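Local coordinates for XisI protein-like (PDB 2NLV) that is of unknown function but, as a XisI-like protein, may act with XisF and XisH in site-specific recombination of nitrogen-fixation genes in cyanobacteria, at residues N79-L84 and I94-Q99; E10-L15 and F62-G67; C58-D63 and I69-N74; Q32-T37 and Q43-G48. All coordinates share one frame; numbering follows the deposited sequence. Where two conformers were deposited one is given.

Contact 1: N79-L84 and I94-Q99; sequences NPAEEL and IVLGLQ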
loop_
_atom_site.group_PDB
_atom_site.type_symbol
_atom_site.label_atom_id
_atom_site.label_comp_id
_atom_site.label_asym_id
_atom_site.label_seq_id
_atom_site.Cartn_x
_atom_site.Cartn_y
_atom_site.Cartn_z
ATOM N N ASN A 79 -1.455 5.008 -19.291
ATOM C CA ASN A 79 -2.802 5.471 -18.937
ATOM C C ASN A 79 -3.630 4.299 -18.461
ATOM O O ASN A 79 -4.368 3.700 -19.254
ATOM C CB ASN A 79 -3.429 6.127 -20.176
ATOM C CG ASN A 79 -4.645 6.924 -19.847
ATOM O OD1 ASN A 79 -5.441 6.548 -18.989
ATOM N ND2 ASN A 79 -4.825 8.030 -20.581
ATOM N N PRO A 80 -3.468 3.904 -17.166
ATOM C CA PRO A 80 -4.211 2.746 -16.655
ATOM C C PRO A 80 -5.693 2.870 -16.744
ATOM O O PRO A 80 -6.394 1.879 -16.939
ATOM C CB PRO A 80 -3.761 2.626 -15.212
ATOM C CG PRO A 80 -2.823 3.711 -14.981
ATOM C CD PRO A 80 -2.546 4.501 -16.190
ATOM N N ALA A 81 -6.237 4.084 -16.664
ATOM C CA ALA A 81 -7.670 4.264 -16.838
ATOM C C ALA A 81 -8.145 3.827 -18.215
ATOM O O ALA A 81 -9.113 3.071 -18.314
ATOM C CB ALA A 81 -8.100 5.684 -16.537
ATOM N N GLU A 82 -7.449 4.263 -19.267
ATOM C CA GLU A 82 -7.776 3.829 -20.583
ATOM C C GLU A 82 -7.577 2.358 -20.805
ATOM O O GLU A 82 -8.295 1.731 -21.576
ATOM C CB GLU A 82 -6.969 4.632 -21.611
ATOM C CG GLU A 82 -7.620 5.948 -21.947
ATOM C CD GLU A 82 -9.141 5.877 -22.267
ATOM O OE1 GLU A 82 -9.525 5.302 -23.323
ATOM O OE2 GLU A 82 -9.975 6.403 -21.463
ATOM N N GLU A 83 -6.594 1.775 -20.122
ATOM C CA GLU A 83 -6.405 0.368 -20.249
ATOM C C GLU A 83 -7.572 -0.413 -19.655
ATOM O O GLU A 83 -8.054 -1.394 -20.224
ATOM C CB GLU A 83 -5.058 -0.039 -19.627
ATOM C CG GLU A 83 -3.925 0.539 -20.443
ATOM C CD GLU A 83 -2.592 0.515 -19.785
ATOM O OE1 GLU A 83 -2.508 0.228 -18.575
ATOM O OE2 GLU A 83 -1.604 0.769 -20.484
ATOM N N LEU A 84 -8.048 0.015 -18.494
ATOM C CA LEU A 84 -9.230 -0.596 -17.904
ATOM C C LEU A 84 -10.432 -0.494 -18.799
ATOM O O LEU A 84 -11.217 -1.423 -18.940
ATOM C CB LEU A 84 -9.534 -0.015 -16.514
ATOM C CG LEU A 84 -8.507 -0.344 -15.437
ATOM C CD1 LEU A 84 -8.838 0.553 -14.274
ATOM C CD2 LEU A 84 -8.545 -1.829 -15.028
ATOM N N ILE A 94 -14.864 4.349 -13.258
ATOM C CA ILE A 94 -13.491 4.707 -12.878
ATOM C C ILE A 94 -13.492 6.093 -12.254
ATOM O O ILE A 94 -14.110 7.002 -12.806
ATOM C CB ILE A 94 -12.582 4.628 -14.104
ATOM C CG1 ILE A 94 -12.509 3.182 -14.564
ATOM C CG2 ILE A 94 -11.169 5.067 -13.718
ATOM C CD1 ILE A 94 -11.984 3.040 -16.005
ATOM N N VAL A 95 -12.888 6.243 -11.100
ATOM C CA VAL A 95 -12.761 7.535 -10.447
ATOM C C VAL A 95 -11.316 7.915 -10.409
ATOM O O VAL A 95 -10.480 7.119 -9.892
ATOM C CB VAL A 95 -13.404 7.544 -9.046
ATOM C CG1 VAL A 95 -13.267 8.949 -8.356
ATOM C CG2 VAL A 95 -14.899 7.109 -9.093
ATOM N N LEU A 96 -10.961 9.105 -10.890
ATOM C CA LEU A 96 -9.596 9.577 -10.819
ATOM C C LEU A 96 -9.305 10.194 -9.469
ATOM O O LEU A 96 -9.388 11.403 -9.281
ATOM C CB LEU A 96 -9.321 10.530 -11.967
ATOM C CG LEU A 96 -9.461 9.941 -13.368
ATOM C CD1 LEU A 96 -9.039 11.025 -14.396
ATOM C CD2 LEU A 96 -8.599 8.700 -13.543
ATOM N N GLY A 97 -9.037 9.351 -8.489
ATOM C CA GLY A 97 -8.716 9.782 -7.131
ATOM C C GLY A 97 -7.478 10.649 -7.095
ATOM O O GLY A 97 -7.378 11.558 -6.267
ATOM N N LEU A 98 -6.571 10.476 -8.056
ATOM C CA LEU A 98 -5.391 11.284 -8.186
ATOM C C LEU A 98 -5.636 12.673 -8.809
ATOM O O LEU A 98 -4.667 13.441 -8.941
ATOM C CB LEU A 98 -4.276 10.495 -8.898
ATOM C CG LEU A 98 -4.396 10.272 -10.388
ATOM C CD1 LEU A 98 -3.252 9.285 -10.777
ATOM C CD2 LEU A 98 -5.752 9.865 -11.005
ATOM N N GLN A 99 -6.877 12.990 -9.204
ATOM C CA GLN A 99 -7.327 14.331 -9.596
ATOM C C GLN A 99 -8.127 14.916 -8.439
ATOM O O GLN A 99 -8.711 14.196 -7.628
ATOM C CB GLN A 99 -8.205 14.247 -10.831
ATOM C CG GLN A 99 -7.466 14.012 -12.164
ATOM C CD GLN A 99 -6.309 14.969 -12.431
ATOM O OE1 GLN A 99 -6.320 16.147 -12.048
ATOM N NE2 GLN A 99 -5.300 14.458 -13.127
#
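I94 CD1 touches a backbone oxygen of the helix as well as a side chain. It lies 3.7 Å from A81 O and 3.9 Å from L84 CB, so it spans about one turn of the helix, from A81 to L84. CG1 of I94 stands anti to the carbonyl carbon (chi1 -65°) and the chain runs on extended (chi2 163°), which carries CD1 away from the strand to the helix. A second methyl, I94 CG2, faces A81 CB at 4.2 Å. On the same alanine methyl L96 closes in with CD2, 4.3 Å from A81 CB. The contact is small and apolar, about 150 Å² in all. It joins the helix and the second strand of a beta-alpha-beta unit made of strand 68-74, helix 80-86 and strand 94-96. Helix and strand segments run antiparallel, at 174°, with their axes 10.0 Å apart. N79 is the N-cap of the helix: its OD1 accepts from E82 N at 3.1 Å, the donor standing above the carbonyl plane. Y109 packs on both A81 and L96. In the turn from L96 to Q99, G97 O accepts a hydrogen bond from W49 NE1 of the second subunit.

Contact 2: E10-L15 and F62-G67; sequences ELVKKL and FDIKDG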
loop_
_atom_site.group_PDB
_atom_site.type_symbol
_atom_site.label_atom_id
_atom_site.label_comp_id
_atom_site.label_asym_id
_atom_site.label_seq_id
_atom_site.Cartn_x
_atom_site.Cartn_y
_atom_site.Cartn_z
ATOM N N GLU A 10 -10.553 -8.825 -10.599
ATOM C CA GLU A 10 -9.665 -9.576 -11.497
ATOM C C GLU A 10 -8.926 -8.689 -12.469
ATOM O O GLU A 10 -7.691 -8.853 -12.700
ATOM C CB GLU A 10 -10.487 -10.598 -12.275
ATOM C CG GLU A 10 -10.878 -11.767 -11.429
ATOM C CD GLU A 10 -9.669 -12.606 -11.033
ATOM O OE1 GLU A 10 -8.830 -12.877 -11.911
ATOM O OE2 GLU A 10 -9.572 -12.973 -9.860
ATOM N N LEU A 11 -9.636 -7.749 -13.068
ATOM C CA LEU A 11 -9.001 -6.850 -13.997
ATOM C C LEU A 11 -7.927 -6.022 -13.333
ATOM O O LEU A 11 -6.844 -5.827 -13.884
ATOM C CB LEU A 11 -10.030 -5.955 -14.684
ATOM C CG LEU A 11 -10.984 -6.615 -15.652
ATOM C CD1 LEU A 11 -12.051 -5.641 -16.174
ATOM C CD2 LEU A 11 -10.188 -7.239 -16.824
ATOM N N VAL A 12 -8.178 -5.507 -12.144
ATOM C CA VAL A 12 -7.191 -4.710 -11.452
ATOM C C VAL A 12 -5.981 -5.552 -11.106
ATOM O O VAL A 12 -4.845 -5.122 -11.315
ATOM C CB VAL A 12 -7.803 -4.070 -10.154
ATOM C CG1 VAL A 12 -6.748 -3.647 -9.164
ATOM C CG2 VAL A 12 -8.792 -2.939 -10.533
ATOM N N LYS A 13 -6.224 -6.743 -10.613
ATOM C CA LYS A 13 -5.058 -7.613 -10.304
ATOM C C LYS A 13 -4.268 -8.001 -11.542
ATOM O O LYS A 13 -3.014 -7.989 -11.491
ATOM C CB LYS A 13 -5.488 -8.857 -9.539
ATOM C CG LYS A 13 -6.079 -8.620 -8.171
ATOM C CD LYS A 13 -6.647 -9.935 -7.627
ATOM C CE LYS A 13 -7.394 -9.751 -6.382
ATOM N NZ LYS A 13 -8.023 -11.077 -6.084
ATOM N N LYS A 14 -4.939 -8.241 -12.675
ATOM C CA LYS A 14 -4.233 -8.597 -13.892
ATOM C C LYS A 14 -3.399 -7.443 -14.378
ATOM O O LYS A 14 -2.226 -7.589 -14.774
ATOM C CB LYS A 14 -5.268 -8.916 -14.977
ATOM C CG LYS A 14 -4.713 -9.066 -16.422
ATOM C CD LYS A 14 -5.808 -9.546 -17.409
ATOM N N LEU A 15 -3.961 -6.224 -14.441
ATOM C CA LEU A 15 -3.213 -5.013 -14.862
ATOM C C LEU A 15 -2.024 -4.792 -13.961
ATOM O O LEU A 15 -0.908 -4.616 -14.449
ATOM C CB LEU A 15 -4.069 -3.696 -14.852
ATOM C CG LEU A 15 -3.418 -2.381 -15.354
ATOM C CD1 LEU A 15 -4.437 -1.372 -15.983
ATOM C CD2 LEU A 15 -2.627 -1.674 -14.234
ATOM N N PHE A 62 -4.752 1.130 -7.069
ATOM C CA PHE A 62 -6.202 1.094 -7.312
ATOM C C PHE A 62 -6.947 0.692 -6.066
ATOM O O PHE A 62 -6.528 -0.261 -5.400
ATOM C CB PHE A 62 -6.535 0.064 -8.353
ATOM C CG PHE A 62 -6.031 0.353 -9.707
ATOM C CD1 PHE A 62 -6.699 1.247 -10.529
ATOM C CD2 PHE A 62 -4.995 -0.406 -10.223
ATOM C CE1 PHE A 62 -6.260 1.442 -11.868
ATOM C CE2 PHE A 62 -4.564 -0.209 -11.545
ATOM C CZ PHE A 62 -5.216 0.706 -12.312
ATOM N N ASP A 63 -8.051 1.352 -5.775
ATOM C CA ASP A 63 -9.041 0.844 -4.817
ATOM C C ASP A 63 -10.301 0.458 -5.565
ATOM O O ASP A 63 -10.525 0.925 -6.657
ATOM C CB ASP A 63 -9.368 1.866 -3.773
ATOM C CG ASP A 63 -8.135 2.296 -2.974
ATOM O OD1 ASP A 63 -7.413 1.391 -2.483
ATOM O OD2 ASP A 63 -7.945 3.513 -2.835
ATOM N N ILE A 64 -11.141 -0.359 -4.952
ATOM C CA ILE A 64 -12.512 -0.539 -5.415
ATOM C C ILE A 64 -13.405 -0.145 -4.271
ATOM O O ILE A 64 -13.322 -0.710 -3.193
ATOM C CB ILE A 64 -12.810 -1.970 -5.961
ATOM C CG1 ILE A 64 -11.814 -2.387 -7.024
ATOM C CG2 ILE A 64 -14.220 -1.984 -6.536
ATOM C CD1 ILE A 64 -11.840 -3.861 -7.397
ATOM N N LYS A 65 -14.168 0.918 -4.490
ATOM C CA LYS A 65 -14.989 1.591 -3.460
ATOM C C LYS A 65 -16.379 1.723 -3.989
ATOM O O LYS A 65 -16.591 2.276 -5.035
ATOM C CB LYS A 65 -14.448 2.976 -3.116
ATOM C CG LYS A 65 -13.031 3.008 -2.558
ATOM C CD LYS A 65 -12.424 4.413 -2.545
ATOM C CE LYS A 65 -13.079 5.308 -1.492
ATOM N NZ LYS A 65 -12.810 6.762 -1.718
ATOM N N ASP A 66 -17.326 1.118 -3.279
ATOM C CA ASP A 66 -18.723 1.078 -3.682
ATOM C C ASP A 66 -18.855 0.594 -5.099
ATOM O O ASP A 66 -19.616 1.107 -5.903
ATOM C CB ASP A 66 -19.374 2.449 -3.461
ATOM C CG ASP A 66 -19.273 2.906 -2.019
ATOM O OD1 ASP A 66 -19.552 2.086 -1.113
ATOM O OD2 ASP A 66 -18.877 4.066 -1.782
ATOM N N GLY A 67 -18.011 -0.378 -5.430
ATOM C CA GLY A 67 -18.057 -0.990 -6.742
ATOM C C GLY A 67 -17.404 -0.224 -7.898
ATOM O O GLY A 67 -17.450 -0.710 -9.001
#
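V12 and F62 lie alongside each other, head to tail, and V12 CG1 comes to 3.8 Å from F62 CB. The same methyl is as close to CD2 of the ring, which it approaches obliquely. This is helix-on-sheet packing: helix 2-21 lies over the face of the sheet that carries F62 and I64. The helix segment runs antiparallel to strand segment 62-65, at 177°, with the axes 9.9 Å apart. One turn on from V12, L15 is the second helix residue to touch F62, crossing it at about a right angle. The other valine methyl, V12 CG2, points to I64 CD1 at a looser 4.5 Å. CG1 is placed anti to the backbone N of V12 (chi1 160°), which leaves CG2 for the isoleucine. All four touching residues are buried, and the contact between the segments is wholly apolar. In the next shell, P80 and L84 of helix 80-86 pack on F62, and L16 adds to the cover from helix 2-21. V12 also rests on I69 of the neighbouring strand. I64 also packs on L5, Y8 and Q9, nearer the start of helix 2-21. In the conformer described, L15 CD2 meets the ring at its edge, in plane, 3.6 Å from F62 CE2.

Contact 3: C58-D63 and I69-N74; sequences CVIHFD and IWLQQN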
loop_
_atom_site.group_PDB
_atom_site.type_symbol
_atom_site.label_atom_id
_atom_site.label_comp_id
_atom_site.label_asym_id
_atom_site.label_seq_id
_atom_site.Cartn_x
_atom_site.Cartn_y
_atom_site.Cartn_z
ATOM N N CYS A 58 5.136 3.958 -4.326
ATOM C CA CYS A 58 4.027 3.299 -4.926
ATOM C C CYS A 58 3.910 3.748 -6.367
ATOM O O CYS A 58 3.716 4.923 -6.612
ATOM C CB CYS A 58 2.755 3.576 -4.157
ATOM S SG CYS A 58 1.344 2.690 -4.953
ATOM N N VAL A 59 4.059 2.806 -7.291
ATOM C CA VAL A 59 4.012 3.121 -8.704
ATOM C C VAL A 59 2.574 3.267 -9.213
ATOM O O VAL A 59 2.268 4.182 -9.899
ATOM C CB VAL A 59 4.777 2.111 -9.541
ATOM C CG1 VAL A 59 4.786 2.568 -11.021
ATOM C CG2 VAL A 59 6.212 1.918 -8.953
ATOM N N ILE A 60 1.707 2.326 -8.868
ATOM C CA ILE A 60 0.265 2.449 -9.113
ATOM C C ILE A 60 -0.502 1.916 -7.928
ATOM O O ILE A 60 -0.100 0.969 -7.260
ATOM C CB ILE A 60 -0.226 1.682 -10.347
ATOM C CG1 ILE A 60 0.510 2.130 -11.601
ATOM C CG2 ILE A 60 -1.762 1.881 -10.511
ATOM C CD1 ILE A 60 0.116 1.377 -12.835
ATOM N N HIS A 61 -1.646 2.545 -7.697
ATOM C CA HIS A 61 -2.568 2.120 -6.632
ATOM C C HIS A 61 -3.991 2.231 -7.170
ATOM O O HIS A 61 -4.395 3.292 -7.658
ATOM C CB HIS A 61 -2.361 3.037 -5.441
ATOM C CG HIS A 61 -3.238 2.808 -4.246
ATOM N ND1 HIS A 61 -2.879 3.296 -3.018
ATOM C CD2 HIS A 61 -4.442 2.194 -4.060
ATOM C CE1 HIS A 61 -3.798 2.986 -2.115
ATOM N NE2 HIS A 61 -4.772 2.334 -2.718
ATOM N N PHE A 62 -4.752 1.130 -7.069
ATOM C CA PHE A 62 -6.202 1.094 -7.312
ATOM C C PHE A 62 -6.947 0.692 -6.066
ATOM O O PHE A 62 -6.528 -0.261 -5.400
ATOM C CB PHE A 62 -6.535 0.064 -8.353
ATOM C CG PHE A 62 -6.031 0.353 -9.707
ATOM C CD1 PHE A 62 -6.699 1.247 -10.529
ATOM C CD2 PHE A 62 -4.995 -0.406 -10.223
ATOM C CE1 PHE A 62 -6.260 1.442 -11.868
ATOM C CE2 PHE A 62 -4.564 -0.209 -11.545
ATOM C CZ PHE A 62 -5.216 0.706 -12.312
ATOM N N ASP A 63 -8.051 1.352 -5.775
ATOM C CA ASP A 63 -9.041 0.844 -4.817
ATOM C C ASP A 63 -10.301 0.458 -5.565
ATOM O O ASP A 63 -10.525 0.925 -6.657
ATOM C CB ASP A 63 -9.368 1.866 -3.773
ATOM C CG ASP A 63 -8.135 2.296 -2.974
ATOM O OD1 ASP A 63 -7.413 1.391 -2.483
ATOM O OD2 ASP A 63 -7.945 3.513 -2.835
ATOM N N ILE A 69 -13.806 1.552 -9.525
ATOM C CA ILE A 69 -12.357 1.483 -9.460
ATOM C C ILE A 69 -11.754 2.877 -9.348
ATOM O O ILE A 69 -12.002 3.735 -10.213
ATOM C CB ILE A 69 -11.754 0.798 -10.666
ATOM C CG1 ILE A 69 -12.319 -0.611 -10.866
ATOM C CG2 ILE A 69 -10.210 0.782 -10.554
ATOM C CD1 ILE A 69 -11.916 -1.256 -12.192
ATOM N N TRP A 70 -11.099 3.158 -8.239
ATOM C CA TRP A 70 -10.407 4.446 -8.031
ATOM C C TRP A 70 -8.944 4.324 -8.363
ATOM O O TRP A 70 -8.238 3.516 -7.758
ATOM C CB TRP A 70 -10.558 4.888 -6.585
ATOM C CG TRP A 70 -11.889 5.409 -6.202
ATOM C CD1 TRP A 70 -13.107 4.777 -6.345
ATOM C CD2 TRP A 70 -12.143 6.654 -5.613
ATOM N NE1 TRP A 70 -14.117 5.608 -5.889
ATOM C CE2 TRP A 70 -13.546 6.756 -5.418
ATOM C CE3 TRP A 70 -11.329 7.718 -5.190
ATOM C CZ2 TRP A 70 -14.130 7.861 -4.818
ATOM C CZ3 TRP A 70 -11.936 8.800 -4.582
ATOM C CH2 TRP A 70 -13.311 8.867 -4.430
ATOM N N LEU A 71 -8.488 5.098 -9.320
ATOM C CA LEU A 71 -7.031 5.258 -9.610
ATOM C C LEU A 71 -6.470 6.296 -8.664
ATOM O O LEU A 71 -6.842 7.482 -8.734
ATOM C CB LEU A 71 -6.794 5.622 -11.047
ATOM C CG LEU A 71 -5.320 5.834 -11.436
ATOM C CD1 LEU A 71 -4.439 4.565 -11.230
ATOM C CD2 LEU A 71 -5.165 6.347 -12.865
ATOM N N GLN A 72 -5.604 5.890 -7.748
ATOM C CA GLN A 72 -5.100 6.767 -6.714
ATOM C C GLN A 72 -3.701 7.256 -6.910
ATOM O O GLN A 72 -3.317 8.253 -6.336
ATOM C CB GLN A 72 -5.170 6.095 -5.329
ATOM C CG GLN A 72 -6.583 5.573 -4.940
ATOM C CD GLN A 72 -7.497 6.612 -4.359
ATOM O OE1 GLN A 72 -7.384 7.790 -4.656
ATOM N NE2 GLN A 72 -8.463 6.157 -3.543
ATOM N N GLN A 73 -2.921 6.544 -7.710
ATOM C CA GLN A 73 -1.522 6.902 -7.949
ATOM C C GLN A 73 -1.121 6.264 -9.255
ATOM O O GLN A 73 -1.492 5.122 -9.545
ATOM C CB GLN A 73 -0.660 6.339 -6.815
ATOM C CG GLN A 73 0.864 6.407 -6.959
ATOM C CD GLN A 73 1.400 7.597 -6.340
ATOM O OE1 GLN A 73 0.798 8.662 -6.372
ATOM N NE2 GLN A 73 2.587 7.436 -5.751
ATOM N N ASN A 74 -0.345 6.982 -10.099
ATOM C CA ASN A 74 0.228 6.458 -11.323
ATOM C C ASN A 74 1.484 7.221 -11.636
ATOM O O ASN A 74 1.435 8.355 -12.119
ATOM C CB ASN A 74 -0.712 6.605 -12.497
ATOM C CG ASN A 74 -0.066 6.167 -13.777
ATOM O OD1 ASN A 74 0.801 5.295 -13.789
ATOM N ND2 ASN A 74 -0.551 6.735 -14.887
#
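The H61 ring has Q72 CB over one face, a CH-pi contact 4.2 Å from the ring centroid. At its edge, in the ring plane, H61 NE2 donates to D63 OD1 at 2.8 Å. This oxygen is met from above the carboxylate plane, and it also takes a bond from H41 ND1. D63 OD2 accepts Q72 NE2 at 2.8 Å, nearly along the C-O axis, with the amide turned 72° from the carboxylate. Q32 NE2 of the second subunit bonds to the same oxygen, so both carboxylate oxygens have two donors and the group's rotation is probably fixed. H61 ND1 bonds to Y56 OH of the second subunit, whose ring meets the imidazole at about 70°. The strands form an antiparallel beta hairpin. A classic beta bulge at Q72 and Q73, both facing H61, shifts the register by one: Q72 N gives to H61 O at 2.9 Å, and Q73 O receives H61 N at 3.2 Å. The Q73 side chain bends at chi2 (94°), bringing NE2 to C58 O at 2.9 Å. On the other face, L71 CD1 touches both I60 CG2 and F62 CE1, while I69 CG2 is 3.5 Å from F62 CD1. N74 shares this face, packing on P80 and bonding through OD1 to T76. Helices 2-21 and 80-86 cover that largely apolar face. Strand 41-47 flanks the hairpin beside 53-65, and strand 94-96 beside 68-74.

Contact 4: Q32-T37 and Q43-G48; sequences QLILDT and QWMNVG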
loop_
_atom_site.group_PDB
_atom_site.type_symbol
_atom_site.label_atom_id
_atom_site.label_comp_id
_atom_site.label_asym_id
_atom_site.label_seq_id
_atom_site.Cartn_x
_atom_site.Cartn_y
_atom_site.Cartn_z
ATOM N N GLN A 32 6.822 -5.159 -4.810
ATOM C CA GLN A 32 5.756 -5.609 -3.960
ATOM C C GLN A 32 4.418 -5.473 -4.641
ATOM O O GLN A 32 4.032 -4.377 -5.065
ATOM C CB GLN A 32 5.718 -4.852 -2.636
ATOM C CG GLN A 32 7.004 -4.949 -1.825
ATOM C CD GLN A 32 6.816 -4.547 -0.382
ATOM O OE1 GLN A 32 5.751 -4.078 0.021
ATOM N NE2 GLN A 32 7.872 -4.774 0.429
ATOM N N LEU A 33 3.699 -6.575 -4.727
ATOM C CA LEU A 33 2.325 -6.568 -5.142
ATOM C C LEU A 33 1.488 -6.715 -3.883
ATOM O O LEU A 33 1.593 -7.722 -3.165
ATOM C CB LEU A 33 2.060 -7.723 -6.097
ATOM C CG LEU A 33 2.374 -7.426 -7.533
ATOM C CD1 LEU A 33 2.143 -8.728 -8.309
ATOM C CD2 LEU A 33 1.461 -6.358 -8.127
ATOM N N ILE A 34 0.769 -5.674 -3.551
ATOM C CA ILE A 34 0.026 -5.563 -2.310
ATOM C C ILE A 34 -1.444 -5.634 -2.688
ATOM O O ILE A 34 -2.026 -4.622 -3.134
ATOM C CB ILE A 34 0.346 -4.268 -1.542
ATOM C CG1 ILE A 34 1.851 -4.145 -1.284
ATOM C CG2 ILE A 34 -0.433 -4.231 -0.230
ATOM C CD1 ILE A 34 2.310 -2.993 -0.541
ATOM N N LEU A 35 -2.033 -6.795 -2.507
ATOM C CA LEU A 35 -3.372 -7.044 -2.966
ATOM C C LEU A 35 -4.222 -7.450 -1.780
ATOM O O LEU A 35 -4.110 -8.567 -1.264
ATOM C CB LEU A 35 -3.420 -8.112 -4.086
ATOM C CG LEU A 35 -2.370 -7.975 -5.221
ATOM C CD1 LEU A 35 -2.311 -9.162 -6.126
ATOM C CD2 LEU A 35 -2.588 -6.656 -6.006
ATOM N N ASP A 36 -5.051 -6.538 -1.301
ATOM C CA ASP A 36 -6.056 -6.812 -0.261
ATOM C C ASP A 36 -7.434 -6.909 -0.884
ATOM O O ASP A 36 -8.042 -5.916 -1.217
ATOM C CB ASP A 36 -5.935 -5.732 0.785
ATOM C CG ASP A 36 -6.940 -5.868 1.873
ATOM O OD1 ASP A 36 -7.872 -6.725 1.802
ATOM O OD2 ASP A 36 -6.726 -5.153 2.860
ATOM N N THR A 37 -7.913 -8.133 -1.066
ATOM C CA THR A 37 -9.191 -8.359 -1.719
ATOM C C THR A 37 -10.381 -8.254 -0.786
ATOM O O THR A 37 -11.514 -8.183 -1.230
ATOM C CB THR A 37 -9.261 -9.731 -2.351
ATOM O OG1 THR A 37 -8.912 -10.712 -1.373
ATOM C CG2 THR A 37 -8.286 -9.789 -3.532
ATOM N N GLN A 43 -1.948 -2.353 -4.736
ATOM C CA GLN A 43 -0.780 -1.528 -5.027
ATOM C C GLN A 43 0.338 -2.318 -5.706
ATOM O O GLN A 43 0.511 -3.512 -5.461
ATOM C CB GLN A 43 -0.171 -0.912 -3.739
ATOM C CG GLN A 43 -1.108 -0.064 -2.911
ATOM C CD GLN A 43 -0.413 0.644 -1.736
ATOM O OE1 GLN A 43 -1.074 1.345 -0.952
ATOM N NE2 GLN A 43 0.906 0.493 -1.625
ATOM N N TRP A 44 1.130 -1.619 -6.501
ATOM C CA TRP A 44 2.457 -2.049 -6.889
ATOM C C TRP A 44 3.440 -1.045 -6.338
ATOM O O TRP A 44 3.377 0.126 -6.654
ATOM C CB TRP A 44 2.591 -2.148 -8.371
ATOM C CG TRP A 44 4.087 -2.252 -8.796
ATOM C CD1 TRP A 44 5.138 -2.752 -8.052
ATOM C CD2 TRP A 44 4.632 -1.798 -9.991
ATOM N NE1 TRP A 44 6.318 -2.616 -8.746
ATOM C CE2 TRP A 44 6.019 -2.047 -9.960
ATOM C CE3 TRP A 44 4.088 -1.231 -11.104
ATOM C CZ2 TRP A 44 6.869 -1.700 -11.022
ATOM C CZ3 TRP A 44 4.968 -0.888 -12.182
ATOM C CH2 TRP A 44 6.290 -1.104 -12.112
HETATM N N MSE A 45 4.294 -1.504 -5.452
HETATM C CA MSE A 45 5.373 -0.682 -4.851
HETATM C C MSE A 45 6.764 -1.168 -5.156
HETATM O O MSE A 45 7.001 -2.363 -5.467
HETATM C CB MSE A 45 5.287 -0.610 -3.322
HETATM C CG MSE A 45 4.051 0.042 -2.750
HETATM SE SE MSE A 45 4.355 0.477 -0.914
HETATM C CE MSE A 45 5.625 1.913 -1.211
ATOM N N ASN A 46 7.725 -0.282 -5.104
ATOM C CA ASN A 46 9.132 -0.669 -5.080
ATOM C C ASN A 46 9.669 -0.309 -3.711
ATOM O O ASN A 46 9.437 0.785 -3.232
ATOM C CB ASN A 46 9.965 0.093 -6.113
ATOM C CG ASN A 46 9.607 -0.232 -7.530
ATOM O OD1 ASN A 46 9.552 0.674 -8.377
ATOM N ND2 ASN A 46 9.388 -1.494 -7.798
ATOM N N VAL A 47 10.336 -1.248 -3.052
ATOM C CA VAL A 47 10.803 -1.084 -1.699
ATOM C C VAL A 47 12.225 -1.618 -1.551
ATOM O O VAL A 47 12.479 -2.789 -1.804
ATOM C CB VAL A 47 9.901 -1.800 -0.670
ATOM C CG1 VAL A 47 10.431 -1.644 0.750
ATOM C CG2 VAL A 47 8.439 -1.280 -0.729
ATOM N N GLY A 48 13.184 -0.763 -1.177
ATOM C CA GLY A 48 14.539 -1.227 -0.954
ATOM C C GLY A 48 15.515 -0.102 -0.817
ATOM O O GLY A 48 15.186 0.940 -0.279
#
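Q43 N donates to I34 O at 2.8 Å, the shortest polar bond between the strands. The same pair is closed by I34 N to Q43 O, with an almost straight N-H...O angle of 175°. Q32 and M45 make a second reciprocal pair, both bonds 2.9 Å: Q32 N to M45 O, and M45 N to Q32 O. L33 and W44 form the non-hydrogen-bonded pair between them. Q32 O also lies at the edge of the indole, in its plane, 3.6 Å from W44 CD1. These bonds build an antiparallel beta hairpin from strands 29-36 and 41-47. The short segments run at 151° to each other.

On one face, I34 and Q43 run out together. In the conformer given, I34 CD1 is 3.9 Å from Q43 NE2 and 4.0 Å from the selenium of M45, a selenomethionine. The I34 chain is extended (chi2 -179°), which takes CD1 out to both. Q32 is also extended and crosses V47 obliquely, its amide carbon CD 3.7 Å from V47 CG2. The Q32 amide NE2 serves two acceptors, E30 of its own chain and D63 OD2 of the second subunit. This face belongs to the dimer interface: Q43 NE2 bonds weakly to Q43 OE1 of the second subunit, I34 packs on that Q43, and Q43 on its I34. L33 and W44 point to the opposite face. There L33 meets T17 and A20 of helix 2-21, and W44 meets Y19. Further along the strand, D36 OD2 takes L35 N of the second subunit and also pairs with R39.

Overall arrangement
All four contacts reach one mixed sheet. Contacts 2 and 3 share F62 and D63, with centres 9 Å apart: F62 serves the helix-covered core, D63 the face toward the second subunit. Contact 1 adjoins contact 3, centres 8 Å apart, where V95 N probably bonds to I69 O at 2.8 Å. It touches contact 2 through L84 CD1, 3.6 Å from F62 CE1. Contact 4 joins contact 3 from the other side, with V59 N 2.8 Å from W44 O. Contacts 1 and 4 lie on opposite sides of the chain's centre, their centres 18 Å apart. Across the dimer, Q32 of contact 4 in one subunit meets D63 of contact 3 in the other.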